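Local coordinates for protein 6-pyruvoyl tetrahydrobiopterin synthase (PDB 3LX3) that belongs to the 6-pyruvoyl tetrahydropterin synthase family, binds a zinc ion and forms an assembly of six chains, at residues A[144-149]-A[160-165]. Numbering follows the deposited sequence.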
loop_
_atom_site.group_PDB
_atom_site.type_symbol
_atom_site.label_atom_id
_atom_site.label_comp_id
_atom_site.label_asym_id
_atom_site.label_seq_id
_atom_site.Cartn_x
_atom_site.Cartn_y
_atom_site.Cartn_z
ATOM N N GLN A 144 16.443 -23.053 -0.893
ATOM C CA GLN A 144 15.749 -23.543 -2.092
ATOM C C GLN A 144 15.945 -22.604 -3.262
ATOM O O GLN A 144 16.115 -23.052 -4.402
ATOM C CB GLN A 144 14.260 -23.747 -1.842
ATOM C CG GLN A 144 13.906 -24.903 -0.957
ATOM C CD GLN A 144 14.404 -26.235 -1.480
ATOM O OE1 GLN A 144 15.253 -26.883 -0.873
ATOM N NE2 GLN A 144 13.931 -26.598 -2.643
ATOM N N LEU A 145 15.931 -21.303 -2.989
ATOM C CA LEU A 145 16.092 -20.314 -4.071
ATOM C C LEU A 145 17.472 -20.326 -4.682
ATOM O O LEU A 145 17.641 -20.192 -5.909
ATOM C CB LEU A 145 15.748 -18.896 -3.598
ATOM C CG LEU A 145 14.278 -18.527 -3.603
ATOM C CD1 LEU A 145 14.077 -17.129 -2.979
ATOM C CD2 LEU A 145 13.744 -18.571 -5.083
ATOM N N ILE A 146 18.489 -20.470 -3.844
ATOM C CA ILE A 146 19.827 -20.529 -4.349
ATOM C C ILE A 146 19.970 -21.784 -5.215
ATOM O O ILE A 146 20.573 -21.728 -6.280
ATOM C CB ILE A 146 20.860 -20.465 -3.193
ATOM C CG1 ILE A 146 20.879 -19.048 -2.613
ATOM C CG2 ILE A 146 22.243 -20.924 -3.671
ATOM C CD1 ILE A 146 21.499 -18.980 -1.246
ATOM N N GLU A 147 19.378 -22.898 -4.782
ATOM C CA GLU A 147 19.406 -24.130 -5.589
ATOM C C GLU A 147 18.689 -23.976 -6.933
ATOM O O GLU A 147 19.176 -24.431 -7.972
ATOM C CB GLU A 147 18.806 -25.323 -4.823
ATOM C CG GLU A 147 19.646 -25.828 -3.659
ATOM C CD GLU A 147 19.224 -27.231 -3.176
ATOM O OE1 GLU A 147 18.781 -28.056 -4.014
ATOM O OE2 GLU A 147 19.361 -27.508 -1.964
ATOM N N GLU A 148 17.533 -23.327 -6.906
ATOM C CA GLU A 148 16.704 -23.175 -8.110
ATOM C C GLU A 148 17.269 -22.198 -9.120
ATOM O O GLU A 148 17.177 -22.452 -10.332
ATOM C CB GLU A 148 15.280 -22.744 -7.743
ATOM C CG GLU A 148 14.494 -23.810 -6.996
ATOM C CD GLU A 148 13.886 -24.871 -7.896
ATOM O OE1 GLU A 148 14.091 -24.831 -9.126
ATOM O OE2 GLU A 148 13.159 -25.732 -7.341
ATOM N N ILE A 149 17.817 -21.080 -8.649
ATOM C CA ILE A 149 18.495 -20.130 -9.559
ATOM C C ILE A 149 19.824 -20.692 -10.051
ATOM O O ILE A 149 20.211 -20.442 -11.210
ATOM C CB ILE A 149 18.659 -18.729 -8.919
ATOM C CG1 ILE A 149 17.287 -18.172 -8.534
ATOM C CG2 ILE A 149 19.365 -17.748 -9.910
ATOM C CD1 ILE A 149 17.297 -16.936 -7.589
ATOM N N ASN A 160 27.031 -11.826 -5.111
ATOM C CA ASN A 160 27.726 -12.251 -3.893
ATOM C C ASN A 160 26.919 -12.212 -2.590
ATOM O O ASN A 160 27.455 -12.432 -1.500
ATOM C CB ASN A 160 29.048 -11.533 -3.711
ATOM C CG ASN A 160 28.907 -10.083 -3.359
ATOM O OD1 ASN A 160 27.833 -9.550 -3.221
ATOM N ND2 ASN A 160 30.047 -9.448 -3.136
ATOM N N TYR A 161 25.617 -11.960 -2.726
ATOM C CA TYR A 161 24.749 -11.828 -1.564
ATOM C C TYR A 161 23.324 -12.125 -1.969
ATOM O O TYR A 161 22.836 -11.596 -2.975
ATOM C CB TYR A 161 24.830 -10.400 -1.052
ATOM C CG TYR A 161 23.999 -10.091 0.168
ATOM C CD1 TYR A 161 24.483 -10.361 1.450
ATOM C CD2 TYR A 161 22.764 -9.502 0.046
ATOM C CE1 TYR A 161 23.699 -10.048 2.584
ATOM C CE2 TYR A 161 21.980 -9.193 1.174
ATOM C CZ TYR A 161 22.476 -9.456 2.422
ATOM O OH TYR A 161 21.746 -9.196 3.556
ATOM N N MET A 162 22.666 -13.002 -1.185
ATOM C CA MET A 162 21.278 -13.403 -1.414
ATOM C C MET A 162 20.553 -13.265 -0.089
ATOM O O MET A 162 21.091 -13.640 0.951
ATOM C CB MET A 162 21.210 -14.869 -1.876
ATOM C CG MET A 162 21.801 -15.070 -3.275
ATOM S SD MET A 162 20.673 -14.547 -4.537
ATOM C CE MET A 162 19.493 -15.874 -4.440
ATOM N N GLU A 163 19.356 -12.687 -0.147
ATOM C CA GLU A 163 18.593 -12.387 1.075
ATOM C C GLU A 163 17.104 -12.555 0.818
ATOM O O GLU A 163 16.549 -12.023 -0.144
ATOM C CB GLU A 163 18.891 -10.956 1.515
ATOM C CG GLU A 163 18.068 -10.440 2.679
ATOM C CD GLU A 163 18.155 -8.922 2.800
ATOM O OE1 GLU A 163 19.232 -8.433 3.188
ATOM O OE2 GLU A 163 17.130 -8.269 2.577
ATOM N N VAL A 164 16.454 -13.330 1.676
ATOM C CA VAL A 164 15.028 -13.555 1.629
ATOM C C VAL A 164 14.331 -12.956 2.841
ATOM O O VAL A 164 14.814 -13.075 3.977
ATOM C CB VAL A 164 14.740 -15.093 1.572
ATOM C CG1 VAL A 164 13.371 -15.476 2.028
ATOM C CG2 VAL A 164 15.056 -15.629 0.144
ATOM N N THR A 165 13.193 -12.309 2.579
ATOM C CA THR A 165 12.268 -11.847 3.607
ATOM C C THR A 165 10.990 -12.640 3.440
ATOM O O THR A 165 10.426 -12.696 2.362
ATOM C CB THR A 165 12.010 -10.336 3.511
ATOM O OG1 THR A 165 13.269 -9.649 3.669
ATOM C CG2 THR A 165 11.029 -9.910 4.591
#
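Met162 reaches from strand 161-167 to the last turn of helix 134-149 and meets two isoleucines there. Its chain is bent at chi2 (-78°) and chi3 (-73°). This double bend brings the terminal methyl CE to Ile146 CG1 at 3.9 Å and to Ile149 CD1 at 4.0 Å. Ile146 and Met162 run past each other in opposite directions, and Met162 CG lies 4.1 Å from Ile146 CG1. Ile149 crosses the methionine at a slant. The closest approach is beside this, where Leu145 CD1 packs on Val164 CG2 at 3.6 Å. All five side chains are buried, and the contact is purely apolar. Leu154 of helix 151-156 touches both Ile149 and Met162, while Leu145 also packs on Val78 and Val81 of helix 71-85.

The outward side of the helix is looser and more open to solvent: Glu147 is exposed, and the partly exposed Glu148 forms a salt bridge with Lys80. On the far face of the strand Tyr161 is buried, but Glu163 is only partly so. Tyr161 OH donates a hydrogen bond of 2.7 Å to the anti lone pair of Glu163 OE1. Glu163 OE2 pairs with Arg57.

The axes of helix segment 144-149 and strand segment 161-165 come within 10.0 Å, with their directions 128° apart. The arrangement is helix-on-sheet packing, with alternate strand residues facing the helix, as in the tetrahydropterin synthase fold, where helices cover one face of an antiparallel sheet.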